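DNA primase (Aquifex aeolicus, PDB 2AU3) probably synthesises the short RNA primers that DNA polymerase extends during DNA replication, using a Toprim-type catalytic core. Local coordinates at residues A[311-323]-A[341-353]. Numbering follows the deposited sequence.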
ATOM      1  N   LEU A 311      13.093   4.772  12.583  1.00 15.35           N
ATOM      2  CA  LEU A 311      11.835   5.185  13.218  1.00 16.41           C
ATOM      3  C   LEU A 311      12.092   6.198  14.352  1.00 16.25           C
ATOM      4  O   LEU A 311      11.409   7.238  14.436  1.00 14.72           O
ATOM      5  CB  LEU A 311      11.034   3.962  13.702  1.00 15.40           C
ATOM      6  CG  LEU A 311      10.571   3.043  12.551  1.00 15.30           C
ATOM      7  CD1 LEU A 311      10.005   1.766  13.088  1.00 15.96           C
ATOM      8  CD2 LEU A 311       9.524   3.759  11.682  1.00 16.29           C
ATOM      9  N   LEU A 312      13.066   5.887  15.211  1.00 15.85           N
ATOM     10  CA  LEU A 312      13.454   6.807  16.282  1.00 16.11           C
ATOM     11  C   LEU A 312      13.828   8.186  15.731  1.00 16.70           C
ATOM     12  O   LEU A 312      13.339   9.192  16.229  1.00 16.14           O
ATOM     13  CB  LEU A 312      14.553   6.216  17.183  1.00 16.00           C
ATOM     14  CG  LEU A 312      14.165   4.954  17.957  1.00 15.33           C
ATOM     15  CD1 LEU A 312      15.379   4.349  18.685  1.00 12.80           C
ATOM     16  CD2 LEU A 312      13.000   5.221  18.942  1.00 14.83           C
ATOM     17  N   SER A 313      14.641   8.227  14.672  1.00 17.33           N
ATOM     18  CA  SER A 313      15.078   9.494  14.079  1.00 18.22           C
ATOM     19  C   SER A 313      13.898  10.323  13.587  1.00 19.32           C
ATOM     20  O   SER A 313      13.928  11.558  13.651  1.00 17.91           O
ATOM     21  CB  SER A 313      16.036   9.254  12.913  1.00 17.55           C
ATOM     22  OG  SER A 313      17.128   8.478  13.335  1.00 21.18           O
ATOM     23  N   ALA A 314      12.867   9.638  13.095  1.00 19.26           N
ATOM     24  CA  ALA A 314      11.684  10.311  12.594  1.00 20.66           C
ATOM     25  C   ALA A 314      10.756  10.697  13.736  1.00 20.98           C
ATOM     26  O   ALA A 314       9.720  11.287  13.497  1.00 23.09           O
ATOM     27  CB  ALA A 314      10.965   9.437  11.588  1.00 19.34           C
ATOM     28  N   GLY A 315      11.132  10.361  14.972  1.00 20.85           N
ATOM     29  CA  GLY A 315      10.407  10.820  16.152  1.00 20.90           C
ATOM     30  C   GLY A 315       9.225   9.935  16.529  1.00 20.53           C
ATOM     31  O   GLY A 315       8.248  10.370  17.146  1.00 19.71           O
ATOM     32  N   VAL A 316       9.310   8.680  16.148  1.00 19.50           N
ATOM     33  CA  VAL A 316       8.259   7.753  16.466  1.00 20.24           C
ATOM     34  C   VAL A 316       8.687   6.936  17.693  1.00 19.57           C
ATOM     35  O   VAL A 316       9.858   6.615  17.840  1.00 19.16           O
ATOM     36  CB  VAL A 316       7.956   6.843  15.252  1.00 20.46           C
ATOM     37  CG1 VAL A 316       6.870   5.870  15.569  1.00 20.99           C
ATOM     38  CG2 VAL A 316       7.533   7.713  14.047  1.00 22.38           C
ATOM     39  N   GLU A 317       7.735   6.614  18.561  1.00 19.66           N
ATOM     40  CA  GLU A 317       7.962   5.632  19.624  1.00 20.80           C
ATOM     41  C   GLU A 317       7.769   4.242  19.061  1.00 19.65           C
ATOM     42  O   GLU A 317       6.790   3.971  18.361  1.00 19.87           O
ATOM     43  CB  GLU A 317       6.938   5.790  20.722  1.00 21.84           C
ATOM     44  CG  GLU A 317       7.094   7.000  21.598  1.00 28.67           C
ATOM     45  CD  GLU A 317       6.427   6.738  22.923  1.00 36.32           C
ATOM     46  OE1 GLU A 317       5.171   6.587  22.938  1.00 39.40           O
ATOM     47  OE2 GLU A 317       7.161   6.613  23.924  1.00 38.13           O
ATOM     48  N   VAL A 318       8.687   3.357  19.387  1.00 18.96           N
ATOM     49  CA  VAL A 318       8.741   2.053  18.745  1.00 18.80           C
ATOM     50  C   VAL A 318       8.414   0.970  19.762  1.00 18.32           C
ATOM     51  O   VAL A 318       8.906   1.018  20.900  1.00 19.20           O
ATOM     52  CB  VAL A 318      10.133   1.818  18.135  1.00 17.69           C
ATOM     53  CG1 VAL A 318      10.252   0.423  17.619  1.00 19.30           C
ATOM     54  CG2 VAL A 318      10.409   2.830  16.997  1.00 18.38           C
ATOM     55  N   TYR A 319       7.565   0.023  19.343  1.00 19.01           N
ATOM     56  CA  TYR A 319       7.159  -1.151  20.121  1.00 18.82           C
ATOM     57  C   TYR A 319       7.402  -2.436  19.322  1.00 19.11           C
ATOM     58  O   TYR A 319       6.545  -2.855  18.529  1.00 18.55           O
ATOM     59  CB  TYR A 319       5.672  -1.085  20.402  1.00 19.35           C
ATOM     60  CG  TYR A 319       5.240   0.069  21.257  1.00 19.02           C
ATOM     61  CD1 TYR A 319       4.800  -0.142  22.555  1.00 20.97           C
ATOM     62  CD2 TYR A 319       5.281   1.374  20.773  1.00 16.28           C
ATOM     63  CE1 TYR A 319       4.387   0.913  23.355  1.00 22.32           C
ATOM     64  CE2 TYR A 319       4.851   2.431  21.544  1.00 20.99           C
ATOM     65  CZ  TYR A 319       4.418   2.195  22.841  1.00 23.15           C
ATOM     66  OH  TYR A 319       4.044   3.244  23.638  1.00 26.63           O
ATOM     67  N   PRO A 320       8.575  -3.048  19.498  1.00 19.31           N
ATOM     68  CA  PRO A 320       8.872  -4.318  18.836  1.00 18.68           C
ATOM     69  C   PRO A 320       7.927  -5.433  19.273  1.00 18.47           C
ATOM     70  O   PRO A 320       7.655  -5.636  20.449  1.00 17.86           O
ATOM     71  CB  PRO A 320      10.310  -4.625  19.297  1.00 19.77           C
ATOM     72  CG  PRO A 320      10.878  -3.245  19.606  1.00 18.55           C
ATOM     73  CD  PRO A 320       9.715  -2.560  20.311  1.00 19.15           C
ATOM     74  N   VAL A 321       7.447  -6.190  18.303  1.00 17.55           N
ATOM     75  CA  VAL A 321       6.542  -7.279  18.625  1.00 16.73           C
ATOM     76  C   VAL A 321       7.304  -8.505  18.216  1.00 16.35           C
ATOM     77  O   VAL A 321       7.704  -8.626  17.057  1.00 15.63           O
ATOM     78  CB  VAL A 321       5.221  -7.191  17.836  1.00 17.01           C
ATOM     79  CG1 VAL A 321       4.237  -8.323  18.239  1.00 15.28           C
ATOM     80  CG2 VAL A 321       4.559  -5.798  18.045  1.00 16.96           C
ATOM     81  N   TYR A 322       7.524  -9.378  19.188  1.00 15.01           N
ATOM     82  CA  TYR A 322       8.286 -10.602  19.006  1.00 17.13           C
ATOM     83  C   TYR A 322       7.367 -11.782  18.807  1.00 18.15           C
ATOM     84  O   TYR A 322       6.733 -12.255  19.760  1.00 19.63           O
ATOM     85  CB  TYR A 322       9.156 -10.858  20.241  1.00 18.02           C
ATOM     86  CG  TYR A 322      10.129  -9.728  20.483  1.00 19.36           C
ATOM     87  CD1 TYR A 322      11.192  -9.508  19.613  1.00 22.79           C
ATOM     88  CD2 TYR A 322       9.943  -8.836  21.535  1.00 23.06           C
ATOM     89  CE1 TYR A 322      12.102  -8.429  19.826  1.00 25.55           C
ATOM     90  CE2 TYR A 322      10.836  -7.767  21.751  1.00 23.75           C
ATOM     91  CZ  TYR A 322      11.902  -7.571  20.891  1.00 24.12           C
ATOM     92  OH  TYR A 322      12.770  -6.505  21.097  1.00 27.62           O
ATOM     93  N   LEU A 323       7.293 -12.241  17.572  1.00 17.84           N
ATOM     94  CA  LEU A 323       6.723 -13.546  17.258  1.00 18.41           C
ATOM     95  C   LEU A 323       7.621 -14.664  17.788  1.00 19.42           C
ATOM     96  O   LEU A 323       8.857 -14.531  17.793  1.00 19.39           O
ATOM     97  CB  LEU A 323       6.582 -13.690  15.755  1.00 17.41           C
ATOM     98  CG  LEU A 323       5.506 -12.807  15.118  1.00 18.38           C
ATOM     99  CD1 LEU A 323       5.627 -12.887  13.613  1.00 15.74           C
ATOM    100  CD2 LEU A 323       4.136 -13.257  15.589  1.00 19.39           C
ATOM    101  N   LEU A 341      -3.100 -12.559  17.855  1.00 16.15           N
ATOM    102  CA  LEU A 341      -2.097 -11.650  17.299  1.00 15.66           C
ATOM    103  C   LEU A 341      -2.338 -10.208  17.787  1.00 15.71           C
ATOM    104  O   LEU A 341      -1.402  -9.506  18.150  1.00 16.25           O
ATOM    105  CB  LEU A 341      -2.052 -11.715  15.771  1.00 14.48           C
ATOM    106  CG  LEU A 341      -1.067 -10.757  15.118  1.00 14.03           C
ATOM    107  CD1 LEU A 341       0.369 -11.032  15.632  1.00 11.93           C
ATOM    108  CD2 LEU A 341      -1.119 -10.797  13.552  1.00 15.81           C
ATOM    109  N   ARG A 342      -3.596  -9.788  17.808  1.00 16.99           N
ATOM    110  CA  ARG A 342      -3.962  -8.477  18.351  1.00 17.77           C
ATOM    111  C   ARG A 342      -3.491  -8.355  19.797  1.00 17.86           C
ATOM    112  O   ARG A 342      -2.887  -7.331  20.190  1.00 15.44           O
ATOM    113  CB  ARG A 342      -5.473  -8.270  18.291  1.00 18.78           C
ATOM    114  CG  ARG A 342      -6.008  -7.718  16.996  0.50 23.06           C
ATOM    115  CD  ARG A 342      -7.408  -7.090  17.114  0.50 30.17           C
ATOM    116  NE  ARG A 342      -8.126  -7.200  15.850  0.50 38.86           N
ATOM    117  CZ  ARG A 342      -9.312  -6.648  15.587  0.50 45.01           C
ATOM    118  NH1 ARG A 342      -9.942  -5.906  16.500  0.50 47.44           N
ATOM    119  NH2 ARG A 342      -9.867  -6.830  14.394  0.50 45.75           N
ATOM    120  N   ARG A 343      -3.736  -9.405  20.583  1.00 16.45           N
ATOM    121  CA  ARG A 343      -3.271  -9.411  21.955  1.00 17.75           C
ATOM    122  C   ARG A 343      -1.731  -9.363  22.083  1.00 17.17           C
ATOM    123  O   ARG A 343      -1.199  -8.625  22.927  1.00 18.22           O
ATOM    124  CB  ARG A 343      -3.881 -10.581  22.732  1.00 17.83           C
ATOM    125  CG  ARG A 343      -5.445 -10.561  22.739  1.00 20.12           C
ATOM    126  CD  ARG A 343      -6.060  -9.384  23.512  1.00 25.41           C
ATOM    127  NE  ARG A 343      -5.416  -9.197  24.823  1.00 28.68           N
ATOM    128  CZ  ARG A 343      -5.756  -9.840  25.941  1.00 27.59           C
ATOM    129  NH1 ARG A 343      -6.747 -10.723  25.938  1.00 25.90           N
ATOM    130  NH2 ARG A 343      -5.088  -9.606  27.071  1.00 29.30           N
ATOM    131  N   LEU A 344      -1.021 -10.146  21.268  1.00 17.16           N
ATOM    132  CA  LEU A 344       0.457 -10.126  21.272  1.00 16.89           C
ATOM    133  C   LEU A 344       0.973  -8.696  21.016  1.00 17.44           C
ATOM    134  O   LEU A 344       1.897  -8.189  21.689  1.00 17.16           O
ATOM    135  CB  LEU A 344       1.001 -11.057  20.186  1.00 16.35           C
ATOM    136  CG  LEU A 344       2.549 -11.194  20.184  1.00 16.73           C
ATOM    137  CD1 LEU A 344       2.996 -11.927  21.448  1.00 18.81           C
ATOM    138  CD2 LEU A 344       3.038 -11.936  18.953  1.00 16.54           C
ATOM    139  N   ILE A 345       0.375  -8.065  20.013  1.00 17.34           N
ATOM    140  CA  ILE A 345       0.765  -6.741  19.604  1.00 18.25           C
ATOM    141  C   ILE A 345       0.541  -5.772  20.773  1.00 20.81           C
ATOM    142  O   ILE A 345       1.476  -5.080  21.205  1.00 19.86           O
ATOM    143  CB  ILE A 345      -0.010  -6.346  18.326  1.00 17.35           C
ATOM    144  CG1 ILE A 345       0.540  -7.126  17.126  1.00 14.22           C
ATOM    145  CG2 ILE A 345       0.060  -4.811  18.080  1.00 17.99           C
ATOM    146  CD1 ILE A 345      -0.325  -7.035  15.854  1.00 16.77           C
ATOM    147  N   ASN A 346      -0.673  -5.781  21.324  1.00 21.66           N
ATOM    148  CA  ASN A 346      -0.975  -4.980  22.510  1.00 24.17           C
ATOM    149  C   ASN A 346      -0.089  -5.201  23.752  1.00 24.12           C
ATOM    150  O   ASN A 346       0.290  -4.226  24.444  1.00 23.65           O
ATOM    151  CB  ASN A 346      -2.456  -5.105  22.879  1.00 25.26           C
ATOM    152  CG  ASN A 346      -2.869  -4.120  23.976  1.00 30.04           C
ATOM    153  OD1 ASN A 346      -3.054  -2.928  23.713  1.00 34.86           O
ATOM    154  ND2 ASN A 346      -3.004  -4.615  25.216  1.00 32.75           N
ATOM    155  N   SER A 347       0.254  -6.461  24.022  1.00 23.81           N
ATOM    156  CA  SER A 347       1.083  -6.836  25.174  1.00 23.73           C
ATOM    157  C   SER A 347       2.567  -6.455  25.022  1.00 24.15           C
ATOM    158  O   SER A 347       3.340  -6.542  25.987  1.00 22.32           O
ATOM    159  CB  SER A 347       0.978  -8.344  25.436  1.00 24.47           C
ATOM    160  OG  SER A 347       1.861  -9.086  24.572  0.50 22.15           O
ATOM    161  N   SER A 348       2.957  -6.063  23.808  1.00 23.87           N
ATOM    162  CA  SER A 348       4.337  -5.702  23.501  1.00 24.29           C
ATOM    163  C   SER A 348       4.750  -4.349  24.105  1.00 24.40           C
ATOM    164  O   SER A 348       4.125  -3.326  23.836  1.00 24.12           O
ATOM    165  CB  SER A 348       4.550  -5.704  21.987  1.00 24.36           C
ATOM    166  OG  SER A 348       4.374  -7.008  21.452  1.00 24.30           O
ATOM    167  N   GLY A 349       5.791  -4.361  24.933  1.00 24.73           N
ATOM    168  CA  GLY A 349       6.276  -3.142  25.582  1.00 26.00           C
ATOM    169  C   GLY A 349       7.047  -2.191  24.661  1.00 26.36           C
ATOM    170  O   GLY A 349       7.635  -2.611  23.650  1.00 25.85           O
ATOM    171  N   GLU A 350       7.018  -0.907  25.005  1.00 37.46           N
ATOM    172  CA  GLU A 350       7.817   0.113  24.320  1.00 38.28           C
ATOM    173  C   GLU A 350       9.317  -0.200  24.408  1.00 36.59           C
ATOM    174  O   GLU A 350       9.773  -0.766  25.390  1.00 37.76           O
ATOM    175  CB  GLU A 350       7.508   1.498  24.889  1.00 39.32           C
ATOM    176  CG  GLU A 350       8.138   2.655  24.117  1.00 43.36           C
ATOM    177  CD  GLU A 350       9.502   3.040  24.668  1.00 46.16           C
ATOM    178  OE1 GLU A 350       9.706   2.899  25.887  1.00 47.22           O
ATOM    179  OE2 GLU A 350      10.371   3.466  23.884  1.00 47.38           O
ATOM    180  N   LEU A 351      10.056   0.133  23.352  1.00 22.94           N
ATOM    181  CA  LEU A 351      11.483  -0.186  23.241  1.00 21.97           C
ATOM    182  C   LEU A 351      12.300   0.102  24.541  1.00 21.40           C
ATOM    183  O   LEU A 351      12.917  -0.793  25.115  1.00 20.74           O
ATOM    184  CB  LEU A 351      12.093   0.598  22.069  1.00 21.11           C
ATOM    185  CG  LEU A 351      13.591   0.390  21.820  1.00 23.11           C
ATOM    186  CD1 LEU A 351      13.817  -1.039  21.327  1.00 20.60           C
ATOM    187  CD2 LEU A 351      14.122   1.419  20.808  1.00 16.91           C
ATOM    188  N   PHE A 352      12.317   1.351  24.980  1.00 21.91           N
ATOM    189  CA  PHE A 352      13.224   1.751  26.067  1.00 22.89           C
ATOM    190  C   PHE A 352      12.741   1.235  27.419  1.00 23.91           C
ATOM    191  O   PHE A 352      13.544   0.851  28.271  1.00 24.22           O
ATOM    192  CB  PHE A 352      13.409   3.269  26.094  1.00 22.20           C
ATOM    193  CG  PHE A 352      14.209   3.788  24.930  1.00 21.63           C
ATOM    194  CD1 PHE A 352      15.576   3.567  24.864  1.00 19.90           C
ATOM    195  CD2 PHE A 352      13.580   4.472  23.875  1.00 21.53           C
ATOM    196  CE1 PHE A 352      16.332   4.036  23.751  1.00 21.70           C
ATOM    197  CE2 PHE A 352      14.330   4.957  22.766  1.00 20.60           C
ATOM    198  CZ  PHE A 352      15.697   4.734  22.711  1.00 20.80           C
ATOM    199  N   GLU A 353      11.423   1.198  27.584  1.00 24.72           N
ATOM    200  CA  GLU A 353      10.826   0.664  28.784  1.00 26.08           C
ATOM    201  C   GLU A 353      11.162  -0.817  28.889  1.00 25.65           C
ATOM    202  O   GLU A 353      11.538  -1.296  29.962  1.00 25.61           O
ATOM    203  CB  GLU A 353       9.332   0.937  28.760  1.00 26.88           C
ATOM    204  CG  GLU A 353       8.469   0.109  29.688  1.00 31.77           C
ATOM    205  CD  GLU A 353       7.005   0.498  29.541  1.00 37.97           C
ATOM    206  OE1 GLU A 353       6.747   1.691  29.225  1.00 41.14           O
ATOM    207  OE2 GLU A 353       6.119  -0.385  29.683  1.00 40.83           O
TER
HETATM  208  O   HOH W   1      10.555   4.221  21.338  1.00 18.04           O
HETATM  209  O   HOH W   2       8.789  -4.871  22.751  1.00 11.86           O
HETATM  210  O   HOH W   3       6.406  -8.539  21.990  1.00 20.37           O
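Tyr319, on the outermost strand 317-321 of the Toprim sheet, lays one ring face against Glu350, in the linker between helices 338-347 and 351-358. Glu350 CB sits 3.9 Å from the centroid of the Tyr319 ring, a CH-pi contact displaced toward the rim, while Ser348 O lies in the ring plane at the edge. With an alanine at Tyr319 the ring is gone, which would probably leave a gap over Glu350 CB and let the linker shift at this point. Nearby, Leu351 N donates to Val318 O (2.8 Å, 161° at the hydrogen), tying the start of helix 351-358 to the strand. The linker thus runs along the edge of the strand facing away from strand 289-293, and waters fill in the pairing: one donates to both Pro320 O and Gly349 O, another links Tyr322 N to Ser348 OG.

Apolar side chains close both ends. Val321 CG1, anti to its own amide nitrogen (chi1 -177°), meets Leu344 CG at 3.9 Å and also packs on Ile345 CG1, and Leu344 CD2 reaches Leu323, whose side chain is close to Asp295, a predicted magnesium ligand. At the other end Leu312 CD1 touches Leu351 CD2 at 3.8 Å, and Tyr373 of helix 363-374 packs on both leucines, joining the Toprim fold to the helical region that follows.

Second-shell bonds probably help hold the linker in shape. Ser347 OG and Ser348 OG grip Leu344 O from opposite faces of its plane. Glu350 is the N-cap of helix 351-358: bent at chi2 (-92°), its chain turns the carboxylate back over the first turn, where Glu353 N donates to OE1. Glu350 OE2 accepts from Phe352 N at 3.1 Å and from a water, 2.7 Å away, which in turn accepts from Val318 N.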